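PDB 3IO0: EtuB protein from Clostridium kluyveri DSM 555, which forms trimers of tandem bacterial microcompartment domains and probably tiles the shell of a compartment associated with ethanol utilisation. Local coordinates for residues L72-H82 with V182-L190; T63-E71 with S131-G139. One frame throughout, in Å; residues are numbered along the deposited sequence.

Overall arrangement
Following the chain from its N terminus, strand 66-71 runs directly into the loop 72-82, so the first segments of both contacts are continuous. Contact 2 closes the shorter excursion, bringing helix 132-138 back against an edge strand, within this chain, of the first sheet. Strand 145-152, helix 154-167 and strand 171-176 then lead to residues 182-190, which in contact 1 meet the loop 72-82. The two closures cross. Contact 1 ties two equivalent loops; contact 2 ties the first sheet's edge to helix 132-138, whose Phe134 and Phe138 touch strand 145-152 of the second sheet. Their centres lie about 20 Å apart, yet Leu190 CD2 packs 4.2 Å from Phe138 CE1.

Contact 1 of 2, residues L72-H82 with V182-L190; sequences LPRDTKGGAGH and VLSYTNEIL
His82 and Thr186 meet where equivalent loops of the two BMC repeats come together, each loop leading into a strand next to the edge of its own five-stranded sheet. The imidazole is the tightly packed part. Its CG lies anti to the carbonyl carbon (chi1 -54°), which brings the far end of the ring close to 182-190. Thr186 CG2 sits over one face in a CH-pi contact, 3.5 Å from the His82 ring centroid, while Leu72 CG lies over the opposite face. At the rim, Ser184 N donates to His82 NE2 over 3.1 Å, nearly straight at 164° and in the ring plane. Two faces and one edge therefore fix the rotation of the ring. Further along, Asn187 N reaches Ala80 O at 3.0 Å and ties the loop backbones together.

Arg74, bent at chi2, runs beside the turn at Ser184, with CD 3.3 Å from Ser184 O. Its NH2 bonds Arg74 O of the second subunit, and its O in turn accepts NH2 of Arg74 of the third subunit, a cyclic pattern expected around the threefold axis of the trimer. In contrast to the buried imidazole, partly exposed Tyr185 makes no close side-chain contact with 72-82 and meets Tyr185 of both neighbouring subunits edge-to-face. Asn187 likewise directs ND2 to Asp75 of the second subunit. Beside the imidazole, Thr186 OG1 donates to Glu188 OE1 at 2.6 Å from above the carboxylate plane, and the other oxygen, Glu188 OE2, lies 3.4 Å from Gly81 CA.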
loop_
_atom_site.group_PDB
_atom_site.type_symbol
_atom_site.label_atom_id
_atom_site.label_comp_id
_atom_site.label_asym_id
_atom_site.label_seq_id
_atom_site.Cartn_x
_atom_site.Cartn_y
_atom_site.Cartn_z
ATOM N N LEU A 72 -2.034 -7.802 7.971
ATOM C CA LEU A 72 -2.121 -6.339 8.005
ATOM C C LEU A 72 -2.046 -5.692 6.619
ATOM O O LEU A 72 -0.947 -5.513 6.113
ATOM C CB LEU A 72 -0.938 -5.794 8.805
ATOM C CG LEU A 72 -0.792 -5.759 10.333
ATOM C CD1 LEU A 72 -1.703 -6.708 11.075
ATOM C CD2 LEU A 72 0.663 -6.025 10.722
ATOM N N PRO A 73 -3.198 -5.308 6.007
ATOM C CA PRO A 73 -3.144 -4.223 4.963
ATOM C C PRO A 73 -2.750 -3.081 5.880
ATOM O O PRO A 73 -2.621 -3.396 7.048
ATOM C CB PRO A 73 -4.595 -4.095 4.513
ATOM C CG PRO A 73 -5.444 -4.810 5.584
ATOM C CD PRO A 73 -4.568 -5.799 6.276
ATOM N N ARG A 74 -2.553 -1.802 5.567
ATOM C CA ARG A 74 -2.396 -0.977 4.361
ATOM C C ARG A 74 -3.679 -0.402 3.923
ATOM O O ARG A 74 -4.112 -0.536 2.780
ATOM C CB ARG A 74 -1.428 -1.359 3.258
ATOM C CG ARG A 74 -0.795 -0.012 2.696
ATOM C CD ARG A 74 -0.250 0.911 3.849
ATOM N NE ARG A 74 -0.030 2.337 3.540
ATOM C CZ ARG A 74 -0.707 3.355 4.094
ATOM N NH1 ARG A 74 -1.674 3.127 4.978
ATOM N NH2 ARG A 74 -0.443 4.612 3.761
ATOM N N ASP A 75 -4.257 0.277 4.904
ATOM C CA ASP A 75 -5.565 0.828 4.810
ATOM C C ASP A 75 -5.488 2.162 5.529
ATOM O O ASP A 75 -4.545 2.940 5.287
ATOM C CB ASP A 75 -6.539 -0.115 5.491
ATOM C CG ASP A 75 -7.928 0.024 4.950
ATOM O OD1 ASP A 75 -8.282 1.129 4.471
ATOM O OD2 ASP A 75 -8.671 -0.970 4.995
ATOM N N THR A 76 -6.498 2.438 6.357
ATOM C CA THR A 76 -6.374 3.330 7.498
ATOM C C THR A 76 -6.497 4.832 7.309
ATOM O O THR A 76 -5.968 5.540 8.133
ATOM C CB THR A 76 -5.006 3.129 8.209
ATOM O OG1 THR A 76 -5.133 3.404 9.604
ATOM C CG2 THR A 76 -3.964 4.055 7.641
ATOM N N LYS A 77 -7.179 5.381 6.317
ATOM C CA LYS A 77 -8.058 4.743 5.403
ATOM C C LYS A 77 -8.135 5.803 4.293
ATOM O O LYS A 77 -9.153 6.476 4.178
ATOM C CB LYS A 77 -9.403 4.593 6.110
ATOM C CG LYS A 77 -10.486 3.923 5.340
ATOM C CD LYS A 77 -11.784 4.716 5.456
ATOM C CE LYS A 77 -12.660 4.301 6.629
ATOM N NZ LYS A 77 -14.074 4.773 6.423
ATOM N N GLY A 78 -7.040 6.092 3.577
ATOM C CA GLY A 78 -5.645 5.920 4.023
ATOM C C GLY A 78 -5.008 7.306 4.083
ATOM O O GLY A 78 -5.717 8.265 3.921
ATOM N N GLY A 79 -3.711 7.462 4.361
ATOM C CA GLY A 79 -2.809 6.434 4.937
ATOM C C GLY A 79 -3.038 6.652 6.403
ATOM O O GLY A 79 -4.154 6.983 6.746
ATOM N N ALA A 80 -2.045 6.505 7.284
ATOM C CA ALA A 80 -0.684 6.073 6.993
ATOM C C ALA A 80 -0.330 4.694 7.610
ATOM O O ALA A 80 0.824 4.269 7.524
ATOM C CB ALA A 80 0.296 7.132 7.499
ATOM N N GLY A 81 -1.307 4.013 8.223
ATOM C CA GLY A 81 -1.095 2.734 8.920
ATOM C C GLY A 81 -1.757 1.509 8.302
ATOM O O GLY A 81 -2.038 1.464 7.097
ATOM N N HIS A 82 -1.969 0.497 9.134
ATOM C CA HIS A 82 -2.735 -0.703 8.785
ATOM C C HIS A 82 -4.187 -0.470 9.296
ATOM O O HIS A 82 -4.370 0.425 10.123
ATOM C CB HIS A 82 -2.079 -1.876 9.495
ATOM C CG HIS A 82 -0.606 -2.015 9.231
ATOM N ND1 HIS A 82 0.355 -1.634 10.143
ATOM C CD2 HIS A 82 0.071 -2.533 8.176
ATOM C CE1 HIS A 82 1.556 -1.901 9.660
ATOM N NE2 HIS A 82 1.412 -2.446 8.466
ATOM N N VAL A 182 8.540 -5.961 7.807
ATOM C CA VAL A 182 7.727 -6.177 8.999
ATOM C C VAL A 182 6.389 -5.452 8.863
ATOM O O VAL A 182 5.383 -5.905 9.392
ATOM C CB VAL A 182 8.466 -5.719 10.281
ATOM C CG1 VAL A 182 7.553 -5.787 11.519
ATOM C CG2 VAL A 182 9.730 -6.537 10.491
ATOM N N LEU A 183 6.383 -4.331 8.147
ATOM C CA LEU A 183 5.172 -3.526 7.988
ATOM C C LEU A 183 4.729 -3.506 6.537
ATOM O O LEU A 183 5.553 -3.603 5.635
ATOM C CB LEU A 183 5.403 -2.083 8.455
ATOM C CG LEU A 183 6.166 -1.772 9.747
ATOM C CD1 LEU A 183 6.207 -0.271 9.908
ATOM C CD2 LEU A 183 5.562 -2.439 10.978
ATOM N N SER A 184 3.434 -3.350 6.315
ATOM C CA SER A 184 2.889 -3.352 4.970
ATOM C C SER A 184 3.052 -2.023 4.248
ATOM O O SER A 184 2.071 -1.474 3.737
ATOM C CB SER A 184 1.414 -3.725 5.017
ATOM O OG SER A 184 1.257 -5.011 5.576
ATOM N N TYR A 185 4.285 -1.516 4.189
ATOM C CA TYR A 185 4.579 -0.236 3.527
ATOM C C TYR A 185 3.817 0.948 4.117
ATOM O O TYR A 185 3.319 1.810 3.384
ATOM C CB TYR A 185 4.259 -0.292 2.033
ATOM C CG TYR A 185 4.943 -1.365 1.245
ATOM C CD1 TYR A 185 6.188 -1.854 1.616
ATOM C CD2 TYR A 185 4.361 -1.859 0.087
ATOM C CE1 TYR A 185 6.821 -2.832 0.876
ATOM C CE2 TYR A 185 4.993 -2.835 -0.665
ATOM C CZ TYR A 185 6.215 -3.318 -0.257
ATOM O OH TYR A 185 6.831 -4.279 -1.002
ATOM N N THR A 186 3.711 0.981 5.436
ATOM C CA THR A 186 3.059 2.083 6.122
ATOM C C THR A 186 4.103 3.164 6.364
ATOM O O THR A 186 5.303 2.899 6.305
ATOM C CB THR A 186 2.412 1.603 7.436
ATOM O OG1 THR A 186 3.390 0.953 8.251
ATOM C CG2 THR A 186 1.301 0.607 7.134
ATOM N N ASN A 187 3.675 4.393 6.600
ATOM C CA ASN A 187 4.656 5.426 6.897
ATOM C C ASN A 187 4.921 5.497 8.402
ATOM O O ASN A 187 4.714 6.531 9.033
ATOM C CB ASN A 187 4.231 6.776 6.326
ATOM C CG ASN A 187 5.405 7.711 6.110
ATOM O OD1 ASN A 187 6.388 7.689 6.858
ATOM N ND2 ASN A 187 5.307 8.550 5.088
ATOM N N GLU A 188 5.389 4.385 8.963
ATOM C CA GLU A 188 5.584 4.266 10.402
ATOM C C GLU A 188 6.921 3.638 10.749
ATOM O O GLU A 188 7.481 2.869 9.961
ATOM C CB GLU A 188 4.505 3.371 11.008
ATOM C CG GLU A 188 3.066 3.796 10.797
ATOM C CD GLU A 188 2.106 2.642 11.020
ATOM O OE1 GLU A 188 2.452 1.500 10.641
ATOM O OE2 GLU A 188 1.007 2.863 11.573
ATOM N N ILE A 189 7.423 3.968 11.938
ATOM C CA ILE A 189 8.376 3.100 12.641
ATOM C C ILE A 189 7.626 2.427 13.789
ATOM O O ILE A 189 7.012 3.102 14.612
ATOM C CB ILE A 189 9.622 3.861 13.163
ATOM C CG1 ILE A 189 10.529 4.270 12.001
ATOM C CG2 ILE A 189 10.392 3.022 14.178
ATOM C CD1 ILE A 189 11.280 3.128 11.365
ATOM N N LEU A 190 7.654 1.096 13.815
ATOM C CA LEU A 190 7.014 0.322 14.878
ATOM C C LEU A 190 8.036 -0.390 15.751
ATOM O O LEU A 190 9.039 -0.904 15.259
ATOM C CB LEU A 190 6.024 -0.690 14.302
ATOM C CG LEU A 190 5.288 -1.612 15.281
ATOM C CD1 LEU A 190 3.787 -1.654 14.991
ATOM C CD2 LEU A 190 5.892 -2.996 15.279
#

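Contact 2 of 2, residues T63-E71 with S131-G139; sequences TNTEVATIE and SLIFEKAFG
Ile133 O, facing Ile70, takes the helical hydrogen bond from Ala137 N at 2.9 Å, and Ile70 CD1 lies beside the same oxygen at 3.4 Å, a neighbour and not a bond. Asp57 of helix 50-61 accepts Ser131 N and Ile133 N with its two carboxylate oxygens at the start of the helix.

Here helix 132-138 packs on strand 66-71, an edge strand, within this chain, of the first BMC sheet, with the segment axes 8.8 Å apart at closest approach and their directions 35° from parallel. A classic beta bulge, in which Ala68 and Thr69 both face Val87, separates Val67 from Ile70 and lets both of these side chains point at the helix. Val67 divides its branches: CG2 meets Ile133 CD1 at 3.8 Å, crossing it at about a right angle, and CG1 lies alongside the aliphatic chain of Lys136. Ile70 CD1 reaches between turns, touching Ile133 CD1 at 4.0 Å and Ala137 CB at 4.2 Å.

Lys136 starts with CG anti to its N (chi1 -176°) and runs alongside Val67 and Ile70, pointing the opposite way to each, with CE 3.6 Å from Val67 O. At the exposed margin, Leu132 CB covers Val67 CG2.

No hydrogen bond spans the two segments, so the helix is held to the strand by hydrophobic packing and the methylenes of one lysine.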
loop_
_atom_site.group_PDB
_atom_site.type_symbol
_atom_site.label_atom_id
_atom_site.label_comp_id
_atom_site.label_asym_id
_atom_site.label_seq_id
_atom_site.Cartn_x
_atom_site.Cartn_y
_atom_site.Cartn_z
ATOM N N THR A 63 -11.327 -17.553 26.062
ATOM C CA THR A 63 -12.098 -18.539 25.297
ATOM C C THR A 63 -11.283 -19.734 24.824
ATOM O O THR A 63 -10.038 -19.742 24.874
ATOM C CB THR A 63 -12.693 -17.918 24.036
ATOM O OG1 THR A 63 -11.628 -17.364 23.248
ATOM C CG2 THR A 63 -13.724 -16.831 24.380
ATOM N N ASN A 64 -11.996 -20.741 24.337
ATOM C CA ASN A 64 -11.346 -21.908 23.786
ATOM C C ASN A 64 -11.060 -21.717 22.295
ATOM O O ASN A 64 -11.553 -22.477 21.444
ATOM C CB ASN A 64 -12.191 -23.160 24.029
ATOM C CG ASN A 64 -11.432 -24.441 23.732
ATOM O OD1 ASN A 64 -10.232 -24.431 23.459
ATOM N ND2 ASN A 64 -12.133 -25.550 23.786
ATOM N N THR A 65 -10.254 -20.710 21.978
ATOM C CA THR A 65 -9.938 -20.420 20.582
ATOM C C THR A 65 -8.432 -20.434 20.264
ATOM O O THR A 65 -7.579 -20.433 21.158
ATOM C CB THR A 65 -10.556 -19.094 20.156
ATOM O OG1 THR A 65 -10.282 -18.115 21.160
ATOM C CG2 THR A 65 -12.062 -19.239 20.011
ATOM N N GLU A 66 -8.111 -20.480 18.977
ATOM C CA GLU A 66 -6.723 -20.410 18.537
ATOM C C GLU A 66 -6.627 -19.435 17.367
ATOM O O GLU A 66 -7.649 -18.999 16.829
ATOM C CB GLU A 66 -6.211 -21.786 18.143
ATOM C CG GLU A 66 -6.055 -22.752 19.295
ATOM C CD GLU A 66 -5.326 -24.025 18.879
ATOM O OE1 GLU A 66 -5.613 -24.550 17.774
ATOM O OE2 GLU A 66 -4.463 -24.501 19.654
ATOM N N VAL A 67 -5.403 -19.083 16.987
ATOM C CA VAL A 67 -5.202 -18.062 15.978
ATOM C C VAL A 67 -4.916 -18.712 14.631
ATOM O O VAL A 67 -3.914 -19.406 14.462
ATOM C CB VAL A 67 -4.074 -17.102 16.393
ATOM C CG1 VAL A 67 -3.673 -16.201 15.238
ATOM C CG2 VAL A 67 -4.496 -16.278 17.614
ATOM N N ALA A 68 -5.815 -18.501 13.679
ATOM C CA ALA A 68 -5.644 -19.034 12.337
ATOM C C ALA A 68 -4.738 -18.113 11.530
ATOM O O ALA A 68 -3.759 -18.557 10.940
ATOM C CB ALA A 68 -6.984 -19.207 11.658
ATOM N N THR A 69 -5.043 -16.823 11.513
ATOM C CA THR A 69 -4.225 -15.899 10.750
ATOM C C THR A 69 -4.343 -14.467 11.253
ATOM O O THR A 69 -5.423 -14.032 11.644
ATOM C CB THR A 69 -4.535 -15.998 9.225
ATOM O OG1 THR A 69 -3.582 -15.230 8.491
ATOM C CG2 THR A 69 -5.907 -15.478 8.905
ATOM N N ILE A 70 -3.221 -13.749 11.271
ATOM C CA ILE A 70 -3.225 -12.311 11.543
ATOM C C ILE A 70 -2.508 -11.607 10.397
ATOM O O ILE A 70 -1.308 -11.776 10.237
ATOM C CB ILE A 70 -2.494 -11.974 12.851
ATOM C CG1 ILE A 70 -3.042 -12.803 14.010
ATOM C CG2 ILE A 70 -2.566 -10.472 13.137
ATOM C CD1 ILE A 70 -2.072 -12.931 15.164
ATOM N N GLU A 71 -3.238 -10.821 9.610
ATOM C CA GLU A 71 -2.660 -10.098 8.473
ATOM C C GLU A 71 -2.956 -8.598 8.520
ATOM O O GLU A 71 -3.997 -8.172 9.039
ATOM C CB GLU A 71 -3.157 -10.690 7.163
ATOM C CG GLU A 71 -3.089 -12.205 7.127
ATOM C CD GLU A 71 -3.469 -12.802 5.785
ATOM O OE1 GLU A 71 -3.234 -12.155 4.741
ATOM O OE2 GLU A 71 -3.999 -13.932 5.776
ATOM N N SER A 131 -0.644 -12.936 25.067
ATOM C CA SER A 131 -0.845 -14.325 24.676
ATOM C C SER A 131 -0.916 -14.543 23.154
ATOM O O SER A 131 -0.309 -13.798 22.384
ATOM C CB SER A 131 -1.985 -14.999 25.477
ATOM O OG SER A 131 -3.215 -15.012 24.785
ATOM N N LEU A 132 -1.646 -15.572 22.737
ATOM C CA LEU A 132 -1.594 -16.102 21.374
ATOM C C LEU A 132 -1.515 -15.092 20.234
ATOM O O LEU A 132 -0.792 -15.328 19.260
ATOM C CB LEU A 132 -2.760 -17.045 21.138
ATOM C CG LEU A 132 -2.754 -18.293 22.004
ATOM C CD1 LEU A 132 -4.168 -18.822 22.129
ATOM C CD2 LEU A 132 -1.845 -19.328 21.388
ATOM N N ILE A 133 -2.249 -13.982 20.335
ATOM C CA ILE A 133 -2.200 -12.983 19.268
ATOM C C ILE A 133 -0.778 -12.461 19.066
ATOM O O ILE A 133 -0.205 -12.629 17.980
ATOM C CB ILE A 133 -3.183 -11.820 19.479
ATOM C CG1 ILE A 133 -4.620 -12.308 19.294
ATOM C CG2 ILE A 133 -2.894 -10.677 18.495
ATOM C CD1 ILE A 133 -5.023 -12.566 17.847
ATOM N N PHE A 134 -0.202 -11.869 20.113
ATOM C CA PHE A 134 1.090 -11.212 20.004
ATOM C C PHE A 134 2.225 -12.198 19.905
ATOM O O PHE A 134 3.308 -11.857 19.425
ATOM C CB PHE A 134 1.302 -10.254 21.163
ATOM C CG PHE A 134 0.237 -9.216 21.272
ATOM C CD1 PHE A 134 -0.028 -8.367 20.203
ATOM C CD2 PHE A 134 -0.521 -9.098 22.431
ATOM C CE1 PHE A 134 -1.029 -7.411 20.287
ATOM C CE2 PHE A 134 -1.522 -8.135 22.533
ATOM C CZ PHE A 134 -1.778 -7.289 21.459
ATOM N N GLU A 135 1.980 -13.429 20.335
ATOM C CA GLU A 135 2.941 -14.497 20.097
ATOM C C GLU A 135 3.033 -14.828 18.610
ATOM O O GLU A 135 4.119 -15.028 18.079
ATOM C CB GLU A 135 2.573 -15.741 20.872
ATOM C CG GLU A 135 2.488 -15.534 22.345
ATOM C CD GLU A 135 2.221 -16.825 23.058
ATOM O OE1 GLU A 135 1.860 -16.771 24.244
ATOM O OE2 GLU A 135 2.367 -17.897 22.426
ATOM N N LYS A 136 1.893 -14.881 17.933
ATOM C CA LYS A 136 1.891 -15.176 16.512
ATOM C C LYS A 136 2.349 -13.962 15.680
ATOM O O LYS A 136 3.088 -14.115 14.707
ATOM C CB LYS A 136 0.515 -15.700 16.073
ATOM C CG LYS A 136 0.419 -16.145 14.613
ATOM C CD LYS A 136 -0.052 -17.595 14.542
ATOM C CE LYS A 136 -0.851 -17.900 13.271
ATOM N NZ LYS A 136 -0.041 -17.812 12.015
ATOM N N ALA A 137 1.925 -12.764 16.071
ATOM C CA ALA A 137 2.187 -11.573 15.269
ATOM C C ALA A 137 3.638 -11.118 15.382
ATOM O O ALA A 137 4.232 -10.687 14.404
ATOM C CB ALA A 137 1.242 -10.436 15.665
ATOM N N PHE A 138 4.203 -11.235 16.579
ATOM C CA PHE A 138 5.446 -10.561 16.905
ATOM C C PHE A 138 6.448 -11.453 17.586
ATOM O O PHE A 138 7.596 -11.054 17.773
ATOM C CB PHE A 138 5.159 -9.418 17.859
ATOM C CG PHE A 138 4.309 -8.345 17.283
ATOM C CD1 PHE A 138 4.703 -7.664 16.141
ATOM C CD2 PHE A 138 3.133 -7.976 17.914
ATOM C CE1 PHE A 138 3.922 -6.643 15.614
ATOM C CE2 PHE A 138 2.339 -6.956 17.402
ATOM C CZ PHE A 138 2.735 -6.284 16.245
ATOM N N GLY A 139 6.013 -12.642 17.985
ATOM C CA GLY A 139 6.855 -13.521 18.775
ATOM C C GLY A 139 7.084 -12.945 20.159
ATOM O O GLY A 139 8.166 -13.086 20.730
#